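Local coordinates for protein peptide amidase (Stenotrophomonas maltophilia, PDB 1M22) that probably hydrolyses amide bonds as a member of the amidase signature family, with active-site serines and a lysine serving its chemistry, at residues 89-92 against 93-96; 322-325 against 326-330; 361-365 against 366-370; 476-479 against 480-484. One frame throughout, in Å; residues are numbered along the deposited sequence.

Going from the N terminus, contact 1 comes first: residues 89-96 reverse the chain at a cis-proline in the loop that leaves strand 82-86, close to the active site. Contact 2 is a stretch of about two and a half turns within helix 319-340. Soon afterwards contact 3 closes the loop between helices 359-362 and 369-375. Contact 4 comes last, in helix 470-484, on the far side of the chain's centre from the other three. All four are local and follow in series, so none nests in or crosses another. Contacts 2 and 3 do touch, with Leu327 CD2 packing on Leu370 O, which joins helix 319-340 to helix 369-375.

Contact 1: 89-92 against 93-96; sequences INAA and PMAT
Met94 N reaches back to Ala91 O over a cis peptide bond between Ala92 and Pro93, which makes residues 91-94 a type VI β-turn. It lies in the loop after strand 82-86, where the side chain of Ile89 is about 4 Å from that of the active-site Lys86. The turn's own hydrogen bond is weak, 3.2 Å from Met94 N to Ala91 O and bent to 129° at the hydrogen.

Water does much of the remaining polar work between the two arms. One molecule accepts from Ala91 N, lies 2.8 Å from Thr96 OG1 in a hydrogen bond and also reaches Met94 O. A second lies 2.7 Å from Ala91 O and within hydrogen-bonding distance of Ala95 O, though other acceptors compete for its protons. Lys127 adds a charged link, with NZ bonded to Ile89 O and, weakly, to Ala95 O.

The apolar part is small. Met94 bends at its sulfur (chi3 -89°), and that brings CE back to 4.0 Å from Ala91 CB, while the same side chain also rests on Val124 of strand 123-128.

At the open end of the turn the side chains of Asn90 and Thr96 meet at about a right angle. Asn90 OD1 is hydrogen-bonded to Tyr337 OH. Thr96 OG1 sits 3.2 Å from Asn90 CA, and Thr96 CG2 comes to 3.4 Å from Asn90 OD1.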
loop_
_atom_site.group_PDB
_atom_site.type_symbol
_atom_site.label_atom_id
_atom_site.label_comp_id
_atom_site.label_asym_id
_atom_site.label_seq_id
_atom_site.Cartn_x
_atom_site.Cartn_y
_atom_site.Cartn_z
ATOM N N ILE A 89 5.196 -9.011 -4.943
ATOM C CA ILE A 89 4.283 -9.202 -6.074
ATOM C C ILE A 89 5.054 -9.786 -7.265
ATOM O O ILE A 89 6.009 -9.179 -7.751
ATOM C CB ILE A 89 3.650 -7.851 -6.506
ATOM C CG1 ILE A 89 2.903 -7.222 -5.325
ATOM C CG2 ILE A 89 2.718 -8.065 -7.699
ATOM C CD1 ILE A 89 2.420 -5.797 -5.574
ATOM N N ASN A 90 4.639 -10.961 -7.737
ATOM C CA ASN A 90 5.306 -11.618 -8.862
ATOM C C ASN A 90 5.280 -10.771 -10.131
ATOM O O ASN A 90 4.229 -10.263 -10.525
ATOM C CB ASN A 90 4.642 -12.965 -9.177
ATOM C CG ASN A 90 4.775 -13.976 -8.052
ATOM O OD1 ASN A 90 5.415 -13.724 -7.035
ATOM N ND2 ASN A 90 4.164 -15.143 -8.242
ATOM N N ALA A 91 6.434 -10.641 -10.781
ATOM C CA ALA A 91 6.527 -9.870 -12.016
ATOM C C ALA A 91 7.777 -10.240 -12.805
ATOM O O ALA A 91 8.890 -9.887 -12.422
ATOM C CB ALA A 91 6.529 -8.371 -11.710
ATOM N N ALA A 92 7.588 -10.959 -13.905
ATOM C CA ALA A 92 8.710 -11.351 -14.746
ATOM C C ALA A 92 9.252 -10.099 -15.433
ATOM O O ALA A 92 8.509 -9.147 -15.672
ATOM C CB ALA A 92 8.250 -12.367 -15.783
ATOM N N PRO A 93 10.550 -10.087 -15.772
ATOM C CA PRO A 93 11.547 -11.143 -15.570
ATOM C C PRO A 93 12.373 -10.943 -14.300
ATOM O O PRO A 93 13.440 -11.535 -14.141
ATOM C CB PRO A 93 12.402 -11.023 -16.818
ATOM C CG PRO A 93 12.502 -9.535 -16.959
ATOM C CD PRO A 93 11.081 -9.048 -16.676
ATOM N N MET A 94 11.880 -10.102 -13.401
ATOM C CA MET A 94 12.578 -9.816 -12.155
ATOM C C MET A 94 12.321 -10.897 -11.118
ATOM O O MET A 94 11.438 -11.737 -11.278
ATOM C CB MET A 94 12.106 -8.474 -11.599
ATOM C CG MET A 94 12.259 -7.320 -12.570
ATOM S SD MET A 94 11.056 -6.015 -12.271
ATOM C CE MET A 94 9.703 -6.586 -13.301
ATOM N N ALA A 95 13.109 -10.879 -10.054
ATOM C CA ALA A 95 12.913 -11.838 -8.986
ATOM C C ALA A 95 11.821 -11.267 -8.093
ATOM O O ALA A 95 11.496 -10.083 -8.179
ATOM C CB ALA A 95 14.200 -12.014 -8.188
ATOM N N THR A 96 11.234 -12.122 -7.267
ATOM C CA THR A 96 10.220 -11.704 -6.306
ATOM C C THR A 96 10.757 -12.335 -5.030
ATOM O O THR A 96 10.554 -13.519 -4.772
ATOM C CB THR A 96 8.826 -12.254 -6.661
ATOM O OG1 THR A 96 8.404 -11.695 -7.913
ATOM C CG2 THR A 96 7.816 -11.865 -5.588
HETATM O O HOH W 1 8.945 -12.456 -10.540
HETATM O O HOH W 2 9.676 -9.210 -9.928
#

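Contact 2: 322-325 against 326-330; sequences ERTL and LLYEF
Leu325 and Glu329 meet one turn apart on the tightly packed flank of helix 319-340, and Glu322 and Leu326 do the same beside them. The chain here is regular α-helix: the N-H of each of residues 326 to 329 donates to the carbonyl four residues back, the shortest of these bonds being Glu329 N to Leu325 O at 2.9 Å. On the buried flank the extended Glu322 lies alongside Leu326, both pointing the same way, with Glu322 CG 3.9 Å from Leu326 CD1. Leu325 holds CG between its backbone N and carbonyl carbon (chi1 76°), which folds the side chain toward its successor and sets CD1 3.8 Å from Leu326 CD2. The same CD1 lies 3.9 Å from Glu329 OE2. That carboxylate is firmly gripped from elsewhere, by Ser218 on OE1 and by Ser220 and Tyr385 on OE2, so a methyl group shares its surroundings with three hydroxyls.

The other flank is more open to solvent: Arg323 is exposed and Thr324 and Tyr328 partly so, though Leu327 stays buried. Arg323 stretches out from the helix, and its NH1 passes 3.6 Å from Leu327 CD1 before the guanidinium finds its salt bridge with Glu373. Thr324 and Tyr328 run side by side, Thr324 CG2 lying 3.8 Å from Tyr328 CE1, while Thr324 O meets the edge of the ring near its plane.

Around the helix, Glu322 rests on helix 436-442, Leu325 and Thr324 on helix 383-407, and Leu327 and Phe330 on helix 369-375; Leu326 turns to Thr186, just past strand 180-185.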
loop_
_atom_site.group_PDB
_atom_site.type_symbol
_atom_site.label_atom_id
_atom_site.label_comp_id
_atom_site.label_asym_id
_atom_site.label_seq_id
_atom_site.Cartn_x
_atom_site.Cartn_y
_atom_site.Cartn_z
ATOM N N GLU A 322 -6.484 -11.530 16.000
ATOM C CA GLU A 322 -5.760 -11.213 14.775
ATOM C C GLU A 322 -4.383 -11.870 14.775
ATOM O O GLU A 322 -3.966 -12.450 13.779
ATOM C CB GLU A 322 -5.610 -9.695 14.612
ATOM C CG GLU A 322 -4.787 -9.308 13.392
ATOM C CD GLU A 322 -4.548 -7.819 13.279
ATOM O OE1 GLU A 322 -4.754 -7.093 14.277
ATOM O OE2 GLU A 322 -4.135 -7.378 12.183
ATOM N N ARG A 323 -3.681 -11.781 15.900
ATOM C CA ARG A 323 -2.356 -12.379 16.016
ATOM C C ARG A 323 -2.456 -13.860 15.676
ATOM O O ARG A 323 -1.656 -14.394 14.910
ATOM C CB ARG A 323 -1.839 -12.196 17.448
ATOM C CG ARG A 323 -0.452 -12.760 17.728
ATOM C CD ARG A 323 -0.051 -12.459 19.168
ATOM N NE ARG A 323 1.344 -12.787 19.456
ATOM C CZ ARG A 323 1.837 -14.021 19.501
ATOM N NH1 ARG A 323 1.051 -15.066 19.276
ATOM N NH2 ARG A 323 3.121 -14.209 19.775
ATOM N N THR A 324 -3.460 -14.517 16.244
ATOM C CA THR A 324 -3.674 -15.935 16.011
ATOM C C THR A 324 -3.965 -16.270 14.551
ATOM O O THR A 324 -3.320 -17.143 13.970
ATOM C CB THR A 324 -4.835 -16.460 16.878
ATOM O OG1 THR A 324 -4.490 -16.332 18.263
ATOM C CG2 THR A 324 -5.127 -17.918 16.563
ATOM N N LEU A 325 -4.922 -15.575 13.944
ATOM C CA LEU A 325 -5.263 -15.889 12.562
ATOM C C LEU A 325 -4.104 -15.637 11.598
ATOM O O LEU A 325 -3.926 -16.384 10.639
ATOM C CB LEU A 325 -6.525 -15.121 12.132
ATOM C CG LEU A 325 -6.463 -13.632 11.796
ATOM C CD1 LEU A 325 -6.084 -13.453 10.329
ATOM C CD2 LEU A 325 -7.824 -13.006 12.055
ATOM N N LEU A 326 -3.308 -14.604 11.857
ATOM C CA LEU A 326 -2.173 -14.308 10.987
ATOM C C LEU A 326 -1.127 -15.423 11.013
ATOM O O LEU A 326 -0.586 -15.791 9.975
ATOM C CB LEU A 326 -1.519 -12.978 11.381
ATOM C CG LEU A 326 -2.356 -11.711 11.183
ATOM C CD1 LEU A 326 -1.544 -10.495 11.599
ATOM C CD2 LEU A 326 -2.778 -11.592 9.729
ATOM N N LEU A 327 -0.845 -15.958 12.197
ATOM C CA LEU A 327 0.136 -17.030 12.318
ATOM C C LEU A 327 -0.302 -18.265 11.536
ATOM O O LEU A 327 0.477 -18.835 10.777
ATOM C CB LEU A 327 0.349 -17.390 13.792
ATOM C CG LEU A 327 1.069 -16.341 14.645
ATOM C CD1 LEU A 327 0.935 -16.693 16.118
ATOM C CD2 LEU A 327 2.534 -16.267 14.240
ATOM N N TYR A 328 -1.556 -18.669 11.714
ATOM C CA TYR A 328 -2.070 -19.838 11.014
ATOM C C TYR A 328 -2.129 -19.638 9.505
ATOM O O TYR A 328 -1.705 -20.500 8.735
ATOM C CB TYR A 328 -3.476 -20.194 11.510
ATOM C CG TYR A 328 -3.515 -20.965 12.810
ATOM C CD1 TYR A 328 -3.281 -20.332 14.028
ATOM C CD2 TYR A 328 -3.807 -22.329 12.820
ATOM C CE1 TYR A 328 -3.344 -21.038 15.232
ATOM C CE2 TYR A 328 -3.871 -23.044 14.015
ATOM C CZ TYR A 328 -3.639 -22.392 15.214
ATOM O OH TYR A 328 -3.714 -23.089 16.400
ATOM N N GLU A 329 -2.657 -18.497 9.080
ATOM C CA GLU A 329 -2.781 -18.234 7.658
ATOM C C GLU A 329 -1.439 -18.019 6.971
ATOM O O GLU A 329 -1.286 -18.346 5.796
ATOM C CB GLU A 329 -3.723 -17.046 7.433
ATOM C CG GLU A 329 -5.150 -17.354 7.886
ATOM C CD GLU A 329 -6.145 -16.260 7.561
ATOM O OE1 GLU A 329 -5.774 -15.292 6.857
ATOM O OE2 GLU A 329 -7.308 -16.371 8.008
ATOM N N PHE A 330 -0.460 -17.488 7.698
ATOM C CA PHE A 330 0.858 -17.267 7.114
ATOM C C PHE A 330 1.509 -18.600 6.742
ATOM O O PHE A 330 2.022 -18.757 5.638
ATOM C CB PHE A 330 1.764 -16.502 8.085
ATOM C CG PHE A 330 3.177 -16.326 7.592
ATOM C CD1 PHE A 330 3.457 -15.517 6.491
ATOM C CD2 PHE A 330 4.229 -16.985 8.220
ATOM C CE1 PHE A 330 4.763 -15.371 6.025
ATOM C CE2 PHE A 330 5.538 -16.848 7.764
ATOM C CZ PHE A 330 5.808 -16.039 6.664
#

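Contact 3: 361-365 against 366-370; sequences QELGL and FGQEL
Leu363 reaches over to Phe366, Gly367 and Gln368 inside the loop that joins helix 359-362 to helix 369-375. It is the first residue to leave helical geometry, and Gln368 holds the N-cap position of the next helix, so the chain bends back on itself between them. The backbone of Leu363 makes the first touch: CA points a C-H at Phe366 O, 3.5 Å away and 136° at the hydrogen. Its CB lies 4.0 Å from that same Phe366 O. Beyond CG the side chain forks. CD2 stays over the backbone, 3.9 Å from Phe366 O and 4.0 Å from Gly367 C, and also nears Gln368 CB. CD1 goes on to Gln368 NE2 at 3.9 Å, the two side chains passing at a slant. That amide has its real partners in helix 348-357, where NE2 donates to Ile352 O and OE1 accepts from Asn355.

At the bend, Phe366 takes CG between its backbone N and carbonyl carbon (chi1 56°), which keeps the ring close to the preceding residue, CD1 being 3.7 Å from Leu365 CB. The ring then meets Arg137 in a cation-pi contact and Trp145 at a steep angle.

Across the loop itself the two segments meet by van der Waals contact and one C-H...O contact. The polar hold comes from outside: Arg137 donates through NH1 to Glu362 O and through NE to Gly367 O, so one guanidinium bonds carbonyls of both limbs and bridges them.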
loop_
_atom_site.group_PDB
_atom_site.type_symbol
_atom_site.label_atom_id
_atom_site.label_comp_id
_atom_site.label_asym_id
_atom_site.label_seq_id
_atom_site.Cartn_x
_atom_site.Cartn_y
_atom_site.Cartn_z
ATOM N N GLN A 361 23.861 -12.597 7.644
ATOM C CA GLN A 361 23.211 -11.667 6.727
ATOM C C GLN A 361 21.725 -11.457 7.002
ATOM O O GLN A 361 21.178 -10.396 6.696
ATOM C CB GLN A 361 23.366 -12.145 5.278
ATOM C CG GLN A 361 24.798 -12.247 4.769
ATOM C CD GLN A 361 25.578 -13.369 5.424
ATOM O OE1 GLN A 361 25.105 -14.505 5.506
ATOM N NE2 GLN A 361 26.784 -13.061 5.887
ATOM N N GLU A 362 21.075 -12.460 7.584
ATOM C CA GLU A 362 19.638 -12.384 7.843
ATOM C C GLU A 362 19.179 -12.081 9.266
ATOM O O GLU A 362 18.174 -11.396 9.458
ATOM C CB GLU A 362 18.971 -13.689 7.398
ATOM C CG GLU A 362 18.915 -13.904 5.892
ATOM C CD GLU A 362 17.893 -13.015 5.206
ATOM O OE1 GLU A 362 17.237 -12.210 5.905
ATOM O OE2 GLU A 362 17.751 -13.127 3.970
ATOM N N LEU A 363 19.899 -12.584 10.262
ATOM C CA LEU A 363 19.492 -12.395 11.650
ATOM C C LEU A 363 20.410 -11.513 12.491
ATOM O O LEU A 363 20.519 -11.706 13.701
ATOM C CB LEU A 363 19.346 -13.769 12.314
ATOM C CG LEU A 363 18.503 -14.785 11.535
ATOM C CD1 LEU A 363 18.550 -16.133 12.233
ATOM C CD2 LEU A 363 17.067 -14.290 11.411
ATOM N N GLY A 364 21.044 -10.534 11.858
ATOM C CA GLY A 364 21.945 -9.651 12.578
ATOM C C GLY A 364 21.286 -8.497 13.313
ATOM O O GLY A 364 21.797 -8.044 14.337
ATOM N N LEU A 365 20.155 -8.014 12.803
ATOM C CA LEU A 365 19.453 -6.897 13.429
ATOM C C LEU A 365 18.338 -7.356 14.365
ATOM O O LEU A 365 18.130 -6.773 15.427
ATOM C CB LEU A 365 18.889 -5.967 12.353
ATOM C CG LEU A 365 19.938 -5.304 11.453
ATOM C CD1 LEU A 365 19.246 -4.469 10.388
ATOM C CD2 LEU A 365 20.866 -4.436 12.294
ATOM N N PHE A 366 17.615 -8.392 13.956
ATOM C CA PHE A 366 16.544 -8.964 14.767
ATOM C C PHE A 366 16.316 -10.411 14.333
ATOM O O PHE A 366 16.874 -10.855 13.332
ATOM C CB PHE A 366 15.246 -8.143 14.666
ATOM C CG PHE A 366 14.743 -7.946 13.266
ATOM C CD1 PHE A 366 15.290 -6.964 12.446
ATOM C CD2 PHE A 366 13.709 -8.735 12.772
ATOM C CE1 PHE A 366 14.812 -6.768 11.149
ATOM C CE2 PHE A 366 13.225 -8.547 11.477
ATOM C CZ PHE A 366 13.777 -7.562 10.666
ATOM N N GLY A 367 15.499 -11.139 15.086
ATOM C CA GLY A 367 15.272 -12.543 14.784
ATOM C C GLY A 367 14.178 -12.923 13.806
ATOM O O GLY A 367 13.791 -12.138 12.934
ATOM N N GLN A 368 13.693 -14.153 13.952
ATOM C CA GLN A 368 12.638 -14.683 13.094
ATOM C C GLN A 368 11.585 -15.403 13.934
ATOM O O GLN A 368 11.072 -16.458 13.549
ATOM C CB GLN A 368 13.233 -15.629 12.042
ATOM C CG GLN A 368 13.930 -16.868 12.601
ATOM C CD GLN A 368 14.516 -17.741 11.506
ATOM O OE1 GLN A 368 14.078 -17.692 10.357
ATOM N NE2 GLN A 368 15.502 -18.562 11.859
ATOM N N GLU A 369 11.251 -14.801 15.071
ATOM C CA GLU A 369 10.276 -15.358 16.002
ATOM C C GLU A 369 8.887 -15.614 15.426
ATOM O O GLU A 369 8.223 -16.573 15.815
ATOM C CB GLU A 369 10.151 -14.455 17.235
ATOM C CG GLU A 369 11.458 -14.274 17.999
ATOM C CD GLU A 369 12.219 -13.016 17.611
ATOM O OE1 GLU A 369 12.061 -12.528 16.473
ATOM O OE2 GLU A 369 12.999 -12.514 18.448
ATOM N N LEU A 370 8.435 -14.761 14.511
ATOM C CA LEU A 370 7.114 -14.954 13.923
ATOM C C LEU A 370 7.109 -16.164 12.992
ATOM O O LEU A 370 6.124 -16.898 12.933
ATOM C CB LEU A 370 6.659 -13.689 13.185
ATOM C CG LEU A 370 6.393 -12.497 14.111
ATOM C CD1 LEU A 370 6.032 -11.277 13.277
ATOM C CD2 LEU A 370 5.267 -12.829 15.085
#

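Contact 4: 476-479 against 480-484; sequences MAYA and YEQRT
Late in helix 470-484, an i to i+4 CH-pi contact forms as Gln482 lays its CG over one face of the Tyr478 ring. CG stands 3.5 Å from the ring centroid, only 17° off the ring normal. Two torsions bring the partners together: Tyr478 has CG anti to its backbone N, while Gln482 bends at chi2 (-54°), which carries the amide back over the ring; its plane is within 8° of the ring's. Glu481 OE1 approaches the same ring obliquely, 3.7 Å from Tyr478 CD1; its other oxygen, OE2, accepts from Val231 N. Underneath run regular helical bonds, such as Gln482 N to Tyr478 O at 2.8 Å.

Tyr480 faces the core instead. Its side chain packs on strands 446-454 and 457-464 and on helix 289-302, and its ring edge meets Ala477 O. Arg483 passes Ala479 O, with CG 3.5 Å away, and goes on to a salt bridge with Glu299 of that helix.

Further along, Tyr480 O draws in several donors. The amides of Arg483 and Thr484 reach it weakly, whereas Thr484 OG1 donates to it over 2.8 Å from above the carbonyl plane.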
loop_
_atom_site.group_PDB
_atom_site.type_symbol
_atom_site.label_atom_id
_atom_site.label_comp_id
_atom_site.label_asym_id
_atom_site.label_seq_id
_atom_site.Cartn_x
_atom_site.Cartn_y
_atom_site.Cartn_z
ATOM N N MET A 476 -15.075 11.403 -1.353
ATOM C CA MET A 476 -14.819 12.195 -0.161
ATOM C C MET A 476 -13.361 12.611 -0.023
ATOM O O MET A 476 -13.062 13.770 0.280
ATOM C CB MET A 476 -15.286 11.418 1.072
ATOM C CG MET A 476 -16.800 11.216 1.085
ATOM S SD MET A 476 -17.442 10.287 2.489
ATOM C CE MET A 476 -17.295 11.436 3.731
ATOM N N ALA A 477 -12.455 11.667 -0.254
ATOM C CA ALA A 477 -11.027 11.939 -0.158
ATOM C C ALA A 477 -10.595 12.955 -1.214
ATOM O O ALA A 477 -9.797 13.848 -0.940
ATOM C CB ALA A 477 -10.242 10.642 -0.317
ATOM N N TYR A 478 -11.123 12.818 -2.425
ATOM C CA TYR A 478 -10.786 13.742 -3.499
ATOM C C TYR A 478 -11.277 15.151 -3.164
ATOM O O TYR A 478 -10.549 16.128 -3.332
ATOM C CB TYR A 478 -11.419 13.280 -4.811
ATOM C CG TYR A 478 -11.113 14.177 -5.986
ATOM C CD1 TYR A 478 -9.853 14.171 -6.587
ATOM C CD2 TYR A 478 -12.084 15.037 -6.500
ATOM C CE1 TYR A 478 -9.568 14.998 -7.670
ATOM C CE2 TYR A 478 -11.807 15.870 -7.584
ATOM C CZ TYR A 478 -10.549 15.844 -8.163
ATOM O OH TYR A 478 -10.263 16.658 -9.237
ATOM N N ALA A 479 -12.515 15.253 -2.692
ATOM C CA ALA A 479 -13.082 16.553 -2.340
ATOM C C ALA A 479 -12.245 17.230 -1.258
ATOM O O ALA A 479 -12.026 18.440 -1.293
ATOM C CB ALA A 479 -14.520 16.383 -1.868
ATOM N N TYR A 480 -11.781 16.448 -0.288
ATOM C CA TYR A 480 -10.952 16.993 0.780
ATOM C C TYR A 480 -9.606 17.450 0.219
ATOM O O TYR A 480 -9.135 18.553 0.504
ATOM C CB TYR A 480 -10.703 15.938 1.865
ATOM C CG TYR A 480 -9.597 16.336 2.816
ATOM C CD1 TYR A 480 -9.799 17.317 3.785
ATOM C CD2 TYR A 480 -8.318 15.797 2.682
ATOM C CE1 TYR A 480 -8.750 17.760 4.591
ATOM C CE2 TYR A 480 -7.266 16.233 3.480
ATOM C CZ TYR A 480 -7.487 17.213 4.427
ATOM O OH TYR A 480 -6.431 17.665 5.186
ATOM N N GLU A 481 -8.993 16.590 -0.584
ATOM C CA GLU A 481 -7.700 16.874 -1.182
ATOM C C GLU A 481 -7.708 18.126 -2.051
ATOM O O GLU A 481 -6.785 18.942 -1.994
ATOM C CB GLU A 481 -7.262 15.680 -2.024
ATOM C CG GLU A 481 -5.942 15.870 -2.737
ATOM C CD GLU A 481 -5.785 14.911 -3.899
ATOM O OE1 GLU A 481 -6.651 14.931 -4.798
ATOM O OE2 GLU A 481 -4.804 14.142 -3.913
ATOM N N GLN A 482 -8.749 18.278 -2.859
ATOM C CA GLN A 482 -8.820 19.418 -3.758
ATOM C C GLN A 482 -8.935 20.781 -3.098
ATOM O O GLN A 482 -8.560 21.787 -3.698
ATOM C CB GLN A 482 -9.947 19.209 -4.768
ATOM C CG GLN A 482 -9.653 18.086 -5.752
ATOM C CD GLN A 482 -8.319 18.267 -6.458
ATOM O OE1 GLN A 482 -7.364 17.524 -6.218
ATOM N NE2 GLN A 482 -8.246 19.265 -7.327
ATOM N N ARG A 483 -9.442 20.840 -1.872
ATOM C CA ARG A 483 -9.527 22.136 -1.217
ATOM C C ARG A 483 -8.377 22.371 -0.243
ATOM O O ARG A 483 -8.243 23.457 0.313
ATOM C CB ARG A 483 -10.881 22.324 -0.517
ATOM C CG ARG A 483 -11.238 21.341 0.575
ATOM C CD ARG A 483 -12.570 21.766 1.197
ATOM N NE ARG A 483 -12.444 23.052 1.883
ATOM C CZ ARG A 483 -13.321 24.053 1.810
ATOM N NH1 ARG A 483 -14.418 23.943 1.071
ATOM N NH2 ARG A 483 -13.096 25.171 2.486
ATOM N N THR A 484 -7.528 21.365 -0.061
ATOM C CA THR A 484 -6.393 21.494 0.849
ATOM C C THR A 484 -5.040 21.402 0.149
ATOM O O THR A 484 -4.144 22.194 0.437
ATOM C CB THR A 484 -6.453 20.439 1.969
ATOM O OG1 THR A 484 -6.578 19.131 1.396
ATOM C CG2 THR A 484 -7.636 20.709 2.886
#